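PDB 4HIZ: endosialidase from Enterobacteria phage phi92, which cleaves polysialic acid internally, probably at both alpha-2,8 and alpha-2,9 linkages, as a trimeric phage enzyme. Local coordinates for residues 386-394 / 446-455; 489-497 / 509-517. All coordinates share one frame; numbering follows the deposited sequence. Where two conformers were deposited one is given.

In the fold
Both interactions lie in the catalytic beta-propeller and follow one another along the chain, the first closing before the second opens. Their centres stand about 35 Å apart and their nearest atoms about 15 Å. Interaction 1 lies toward the periphery, about 34 Å from the chain centre, and sets the outer strand 386-389 of one four-stranded antiparallel sheet against the loop between strands 435-442 and 456-460 of another sheet. Interaction 2, about 18 Å from that centre, extends the pairing of strands 483-490 and 516-523 into two loops, of which 509-517 binds calcium, at a face met by a second subunit. One contact thus joins different sheets; the other continues a sheet toward the trimer interface.

Interaction 1 (386-394 / 446-455); sequences NYLRFPNNV and WPVSLSNVQW
W446 meets L388 through the face of its indole: L388 CD1 lies over the face, 3.8 Å from the centroid of the five-membered ring, a CH-pi contact. With CG anti to the backbone N (chi1 -172°), the indole reaches the strand and its NE1 binds, in the ring plane, a water that donates to Y387 O. P447 packs on the same leucine, its CD 3.7 Å from L388 CD1, while L388 CD2 turns to the carbonyls of P447 and V448. S449 OG accepts the backbone N-H of S451, forming an ST turn at the start of the L450-V453 type I beta turn. No direct hydrogen bond crosses the contact; a second water joins L450 N to R389 O. The arrangement is inter-sheet packing in the beta-propeller: 386-389 is the outer strand of one four-stranded sheet, and the loop leads into strand 456-460 of the next. L450 CD1 sits almost centrally over F390, 3.8 Å from its centroid and 6° off the normal. V453 divides its branches, CG1 against P391 CD at 3.7 Å and CG2 near the edge of the F390 ring. Beyond it, W455 inclines its six-membered ring at 32° to F390, with W455 CZ2 3.6 Å from F390 CE2, and its NE1 gives a hydrogen bond to a third water, itself bound to P391 O.

Interaction 2 (489-497 / 509-517); sequences GGEDFLSPW and KHDGHPADL. With CA (calcium ion), chain B; NA (sodium ion), chain C.
D516 pairs with G490 through two backbone hydrogen bonds, G490 N to D516 O and D516 N to G490 O, each 3.1 Å long and nearly straight. They define an antiparallel hydrogen-bonded pair; G489 and L517 form the adjoining non-hydrogen-bonded pair. Beside this pairing, calcium is bound by H513 O at 2.4 Å, A515 O at 2.5 Å and D516 OD2 at 2.7 Å, with T79 O and F81 O completing the site; D516 OD1 is hydrogen-bonded to T77 OG1. A water lies within hydrogen-bonding distance of both D516 OD2 and D492 OD2. D492 OD1 accepts L494 N (2.8 Å) in an Asx turn, approached on its anti side. Its CG sits between backbone N and carbonyl carbon (chi1 65°), which turns the carboxylate across P514, OD1 lying 3.3 Å from P514 CB. Farther along, one water joins S495 O, W497 NE1 and D511 OD2, while D511 OD1 binds sodium at 2.7 Å. D511 OD2 also forms a salt bridge to K118 of the second subunit. Packing completes the contact: L494 CD1 lies against the D511 carboxylate, P496 CB approaches P514 CD, and W497 and H510 stand with their ring planes at 88°; W267 of the second subunit meets both rings. The carboxylates of D492 and D516, 5.1 Å apart at OD2, would be expected to repel; calcium, the water and, weakly, R542 of the second subunit, which also bonds to D511 O, probably offset this.

Interaction 1 (386-394 / 446-455)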
# COMPACT_ATOMS: atom_id res chain seq x y z
N ASN A 386 35.64 19.43 29.60
CA ASN A 386 36.12 20.64 28.92
C ASN A 386 34.97 21.12 28.01
O ASN A 386 34.38 20.30 27.30
CB ASN A 386 37.31 20.27 28.05
CG ASN A 386 38.50 19.82 28.89
OD1 ASN A 386 38.97 18.69 28.79
ND2 ASN A 386 38.96 20.72 29.74
N TYR A 387 34.67 22.42 28.04
CA TYR A 387 33.47 22.96 27.40
C TYR A 387 33.79 23.94 26.29
O TYR A 387 34.76 24.73 26.41
CB TYR A 387 32.66 23.75 28.44
CG TYR A 387 32.28 22.95 29.66
CD1 TYR A 387 31.20 22.08 29.62
CD2 TYR A 387 33.01 23.07 30.85
CE1 TYR A 387 30.83 21.33 30.75
CE2 TYR A 387 32.66 22.33 31.98
CZ TYR A 387 31.57 21.47 31.92
OH TYR A 387 31.22 20.75 33.05
N LEU A 388 32.93 23.93 25.27
CA LEU A 388 32.96 24.93 24.21
C LEU A 388 31.52 25.37 23.93
O LEU A 388 30.73 24.59 23.39
CB LEU A 388 33.56 24.32 22.93
CG LEU A 388 35.06 24.00 22.91
CD1 LEU A 388 35.41 23.16 21.68
CD2 LEU A 388 35.87 25.30 22.90
N ARG A 389 31.19 26.61 24.27
CA ARG A 389 29.85 27.11 23.96
C ARG A 389 29.74 27.42 22.47
O ARG A 389 30.62 28.07 21.90
CB ARG A 389 29.61 28.40 24.76
CG ARG A 389 28.22 29.00 24.56
CD ARG A 389 27.20 28.34 25.45
NE ARG A 389 27.42 28.65 26.87
CZ ARG A 389 26.59 28.28 27.84
NH1 ARG A 389 25.50 27.56 27.57
NH2 ARG A 389 26.84 28.64 29.10
N PHE A 390 28.68 26.96 21.81
CA PHE A 390 28.44 27.48 20.46
C PHE A 390 28.04 28.94 20.55
O PHE A 390 27.29 29.32 21.44
CB PHE A 390 27.33 26.70 19.73
CG PHE A 390 27.74 25.33 19.26
CD1 PHE A 390 27.59 24.23 20.11
CD2 PHE A 390 28.24 25.15 17.97
CE1 PHE A 390 27.96 22.96 19.69
CE2 PHE A 390 28.61 23.85 17.52
CZ PHE A 390 28.44 22.76 18.38
N PRO A 391 28.55 29.79 19.64
CA PRO A 391 28.16 31.20 19.70
C PRO A 391 26.68 31.35 19.26
O PRO A 391 26.10 30.44 18.63
CB PRO A 391 29.09 31.86 18.67
CG PRO A 391 29.40 30.78 17.70
CD PRO A 391 29.50 29.52 18.55
N ASN A 392 26.09 32.46 19.63
CA ASN A 392 24.79 32.86 19.08
C ASN A 392 23.56 32.08 19.57
O ASN A 392 22.56 32.01 18.86
CB ASN A 392 24.84 32.91 17.55
CG ASN A 392 25.85 33.92 17.03
OD1 ASN A 392 26.68 33.61 16.16
ND2 ASN A 392 25.76 35.14 17.51
N ASN A 393 23.63 31.54 20.80
CA ASN A 393 22.45 30.99 21.50
C ASN A 393 21.72 29.93 20.66
O ASN A 393 20.54 30.10 20.32
CB ASN A 393 21.45 32.11 21.89
CG ASN A 393 22.08 33.22 22.72
OD1 ASN A 393 23.25 33.14 23.14
ND2 ASN A 393 21.30 34.28 23.00
N VAL A 394 22.42 28.86 20.30
CA VAL A 394 21.78 27.77 19.55
C VAL A 394 20.74 27.15 20.50
O VAL A 394 21.05 26.83 21.65
CB VAL A 394 22.83 26.74 19.06
CG1 VAL A 394 22.16 25.57 18.31
CG2 VAL A 394 23.90 27.44 18.13
N TRP A 446 41.32 19.97 19.70
CA TRP A 446 40.18 20.59 20.35
C TRP A 446 40.26 22.10 20.26
O TRP A 446 41.26 22.69 20.69
CB TRP A 446 40.18 20.17 21.82
CG TRP A 446 38.96 20.57 22.63
CD1 TRP A 446 38.90 21.55 23.57
CD2 TRP A 446 37.64 19.97 22.59
NE1 TRP A 446 37.64 21.61 24.12
CE2 TRP A 446 36.85 20.64 23.55
CE3 TRP A 446 37.07 18.92 21.85
CZ2 TRP A 446 35.50 20.33 23.77
CZ3 TRP A 446 35.75 18.59 22.08
CH2 TRP A 446 34.97 19.31 23.03
N PRO A 447 39.22 22.75 19.72
CA PRO A 447 39.31 24.19 19.49
C PRO A 447 39.46 25.02 20.75
O PRO A 447 39.02 24.64 21.84
CB PRO A 447 37.94 24.54 18.90
CG PRO A 447 37.41 23.27 18.34
CD PRO A 447 37.97 22.17 19.18
N VAL A 448 40.04 26.21 20.56
CA VAL A 448 40.09 27.18 21.64
C VAL A 448 38.72 27.81 21.81
O VAL A 448 38.31 28.12 22.92
CB VAL A 448 41.15 28.26 21.37
CG1 VAL A 448 41.05 29.38 22.37
CG2 VAL A 448 42.54 27.63 21.43
N SER A 449 38.00 27.94 20.70
CA SER A 449 36.72 28.62 20.68
C SER A 449 35.95 28.09 19.50
O SER A 449 36.53 27.74 18.48
CB SER A 449 36.95 30.10 20.45
OG SER A 449 35.75 30.78 20.23
N LEU A 450 34.62 28.10 19.61
CA LEU A 450 33.76 27.81 18.47
C LEU A 450 33.25 29.10 17.83
O LEU A 450 32.30 29.06 17.06
CB LEU A 450 32.57 26.96 18.92
CG LEU A 450 32.94 25.52 19.32
CD1 LEU A 450 31.70 24.71 19.76
CD2 LEU A 450 33.64 24.78 18.17
N SER A 451 33.86 30.25 18.14
CA SER A 451 33.33 31.51 17.57
C SER A 451 33.20 31.48 16.05
O SER A 451 32.28 32.06 15.50
CB SER A 451 34.17 32.71 17.98
OG SER A 451 35.50 32.52 17.53
N ASN A 452 34.10 30.77 15.38
CA ASN A 452 34.00 30.78 13.92
C ASN A 452 33.37 29.53 13.34
O ASN A 452 33.53 29.22 12.16
CB ASN A 452 35.35 31.10 13.25
CG ASN A 452 35.80 32.51 13.54
OD1 ASN A 452 36.86 32.72 14.13
ND2 ASN A 452 34.99 33.49 13.15
N VAL A 453 32.54 28.87 14.14
CA VAL A 453 31.83 27.69 13.65
C VAL A 453 31.06 28.00 12.37
O VAL A 453 30.42 29.06 12.24
CB VAL A 453 30.91 27.04 14.72
CG1 VAL A 453 29.81 27.99 15.17
CG2 VAL A 453 30.32 25.71 14.20
N GLN A 454 31.17 27.08 11.41
CA GLN A 454 30.50 27.20 10.12
C GLN A 454 29.35 26.19 10.09
O GLN A 454 29.57 24.98 9.94
CB GLN A 454 31.48 26.95 8.99
CG GLN A 454 30.81 27.10 7.63
CD GLN A 454 31.79 27.10 6.48
OE1 GLN A 454 32.90 26.60 6.60
NE2 GLN A 454 31.38 27.69 5.36
N TRP A 455 28.13 26.68 10.26
CA TRP A 455 26.96 25.82 10.07
C TRP A 455 26.49 25.84 8.62
O TRP A 455 26.33 26.92 8.01
CB TRP A 455 25.81 26.34 10.93
CG TRP A 455 25.96 26.17 12.44
CD1 TRP A 455 26.23 27.15 13.38
CD2 TRP A 455 25.71 24.97 13.16
NE1 TRP A 455 26.20 26.61 14.64
CE2 TRP A 455 25.87 25.28 14.54
CE3 TRP A 455 25.36 23.67 12.79
CZ2 TRP A 455 25.68 24.33 15.54
CZ3 TRP A 455 25.17 22.72 13.77
CH2 TRP A 455 25.33 23.04 15.15
O HOH W 1 37.38 23.67 26.18
O HOH W 2 33.37 28.42 22.08
O HOH W 3 26.50 28.98 16.30

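Interaction 2 (489-497 / 509-517)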
# COMPACT_ATOMS: atom_id res chain seq x y z
N GLY A 489 12.90 14.52 12.23
CA GLY A 489 11.51 14.82 11.86
C GLY A 489 11.32 15.98 10.89
O GLY A 489 12.12 16.91 10.83
N GLY A 490 10.25 15.86 10.10
CA GLY A 490 9.74 16.99 9.32
C GLY A 490 8.24 16.85 9.13
O GLY A 490 7.71 15.75 9.34
N GLU A 491 7.55 17.94 8.76
CA GLU A 491 6.11 17.86 8.53
C GLU A 491 5.82 18.05 7.06
O GLU A 491 6.71 17.88 6.21
CB GLU A 491 5.37 18.92 9.40
CG GLU A 491 5.85 18.75 10.88
CD GLU A 491 5.11 19.66 11.86
OE1 GLU A 491 4.35 20.58 11.43
OE2 GLU A 491 5.30 19.43 13.08
N ASP A 492 4.55 18.36 6.77
CA ASP A 492 4.09 18.66 5.40
C ASP A 492 2.97 19.67 5.61
O ASP A 492 2.63 19.97 6.77
CB ASP A 492 3.66 17.38 4.62
CG ASP A 492 2.43 16.66 5.21
OD1 ASP A 492 1.44 17.31 5.59
OD2 ASP A 492 2.41 15.41 5.29
N PHE A 493 2.41 20.24 4.55
CA PHE A 493 1.43 21.31 4.77
C PHE A 493 0.00 20.84 5.05
O PHE A 493 -0.88 21.66 5.27
CB PHE A 493 1.45 22.28 3.56
CG PHE A 493 2.72 23.12 3.49
CD1 PHE A 493 3.04 24.03 4.52
CD2 PHE A 493 3.56 23.02 2.37
CE1 PHE A 493 4.21 24.79 4.44
CE2 PHE A 493 4.72 23.76 2.28
CZ PHE A 493 5.04 24.66 3.32
N LEU A 494 -0.24 19.54 5.09
CA LEU A 494 -1.60 19.03 5.35
C LEU A 494 -1.93 19.11 6.84
O LEU A 494 -1.28 18.49 7.70
CB LEU A 494 -1.75 17.58 4.88
CG LEU A 494 -1.40 17.40 3.40
CD1 LEU A 494 -1.45 15.93 2.99
CD2 LEU A 494 -2.34 18.21 2.52
N SER A 495 -2.94 19.92 7.14
CA SER A 495 -3.30 20.19 8.54
C SER A 495 -3.84 18.97 9.28
O SER A 495 -4.53 18.14 8.70
CB SER A 495 -4.42 21.24 8.53
OG SER A 495 -4.76 21.56 9.90
N PRO A 496 -3.57 18.88 10.59
CA PRO A 496 -4.22 17.84 11.41
C PRO A 496 -5.64 18.24 11.88
O PRO A 496 -6.37 17.41 12.45
CB PRO A 496 -3.30 17.77 12.65
CG PRO A 496 -2.78 19.22 12.79
CD PRO A 496 -2.61 19.71 11.36
N TRP A 497 -6.01 19.50 11.65
CA TRP A 497 -7.37 19.99 12.04
C TRP A 497 -7.64 19.84 13.55
O TRP A 497 -8.76 19.54 13.97
CB TRP A 497 -8.50 19.36 11.16
CG TRP A 497 -8.23 19.70 9.73
CD1 TRP A 497 -7.87 18.84 8.72
CD2 TRP A 497 -8.16 21.03 9.18
NE1 TRP A 497 -7.61 19.56 7.57
CE2 TRP A 497 -7.78 20.90 7.83
CE3 TRP A 497 -8.40 22.31 9.71
CZ2 TRP A 497 -7.59 22.00 7.01
CZ3 TRP A 497 -8.21 23.41 8.89
CH2 TRP A 497 -7.82 23.25 7.55
N LYS A 509 -8.68 10.23 10.70
CA LYS A 509 -9.55 11.25 10.12
C LYS A 509 -8.76 12.17 9.19
O LYS A 509 -7.68 12.68 9.57
CB LYS A 509 -10.16 12.09 11.27
CG LYS A 509 -11.26 13.03 10.86
CD LYS A 509 -12.04 13.52 12.08
CE LYS A 509 -13.30 14.28 11.68
NZ LYS A 509 -14.14 14.60 12.86
N HIS A 510 -9.30 12.41 8.00
CA HIS A 510 -8.64 13.25 6.99
C HIS A 510 -7.22 12.77 6.72
O HIS A 510 -7.02 11.58 6.39
CB HIS A 510 -8.73 14.75 7.36
CG HIS A 510 -10.11 15.18 7.74
ND1 HIS A 510 -11.21 14.89 6.95
CD2 HIS A 510 -10.58 15.84 8.82
CE1 HIS A 510 -12.30 15.34 7.54
NE2 HIS A 510 -11.95 15.93 8.68
N ASP A 511 -6.24 13.66 6.82
CA ASP A 511 -4.84 13.28 6.55
C ASP A 511 -4.05 12.89 7.79
O ASP A 511 -2.81 12.79 7.75
CB ASP A 511 -4.13 14.42 5.82
CG ASP A 511 -4.88 14.79 4.52
OD1 ASP A 511 -4.96 13.91 3.63
OD2 ASP A 511 -5.41 15.93 4.42
N GLY A 512 -4.75 12.71 8.90
CA GLY A 512 -4.05 12.45 10.15
C GLY A 512 -3.02 13.53 10.44
O GLY A 512 -3.24 14.72 10.15
N HIS A 513 -1.89 13.13 11.04
CA HIS A 513 -0.85 14.06 11.48
C HIS A 513 0.31 14.12 10.51
O HIS A 513 0.76 13.07 10.00
CB HIS A 513 -0.36 13.59 12.87
CG HIS A 513 -1.48 13.57 13.85
ND1 HIS A 513 -2.04 14.72 14.36
CD2 HIS A 513 -2.22 12.54 14.33
CE1 HIS A 513 -3.06 14.40 15.15
NE2 HIS A 513 -3.18 13.08 15.16
N PRO A 514 0.84 15.34 10.29
CA PRO A 514 1.84 15.52 9.21
C PRO A 514 3.25 15.17 9.67
O PRO A 514 4.16 15.21 8.84
CB PRO A 514 1.77 17.03 8.91
CG PRO A 514 1.30 17.66 10.21
CD PRO A 514 0.31 16.63 10.78
N ALA A 515 3.44 14.87 10.96
CA ALA A 515 4.78 14.51 11.43
C ALA A 515 5.22 13.12 10.96
O ALA A 515 4.51 12.14 11.19
CB ALA A 515 4.79 14.55 12.97
N ASP A 516 6.37 13.07 10.29
CA ASP A 516 6.97 11.82 9.79
C ASP A 516 8.49 11.95 9.82
O ASP A 516 9.02 13.04 10.09
CB ASP A 516 6.45 11.47 8.36
CG ASP A 516 5.11 10.76 8.41
OD1 ASP A 516 5.04 9.62 8.94
OD2 ASP A 516 4.11 11.37 7.98
N LEU A 517 9.21 10.87 9.53
CA LEU A 517 10.67 10.86 9.66
C LEU A 517 11.37 10.88 8.31
O LEU A 517 10.83 10.38 7.31
CB LEU A 517 11.14 9.60 10.44
CG LEU A 517 10.46 9.41 11.78
CD1 LEU A 517 10.99 8.12 12.42
CD2 LEU A 517 10.74 10.61 12.73
CA CA B . 2.42 11.28 10.05
NA NA C . -7.18 13.48 2.11
O HOH W 4 4.13 13.42 6.19
O HOH W 5 -1.39 15.67 8.00
O HOH W 6 -5.61 15.68 8.93
O HOH W 7 -5.62 18.03 6.08
O HOH W 8 -7.67 15.37 10.75
O HOH W 9 -6.99 13.55 -0.85
O HOH W 10 -9.00 14.96 3.20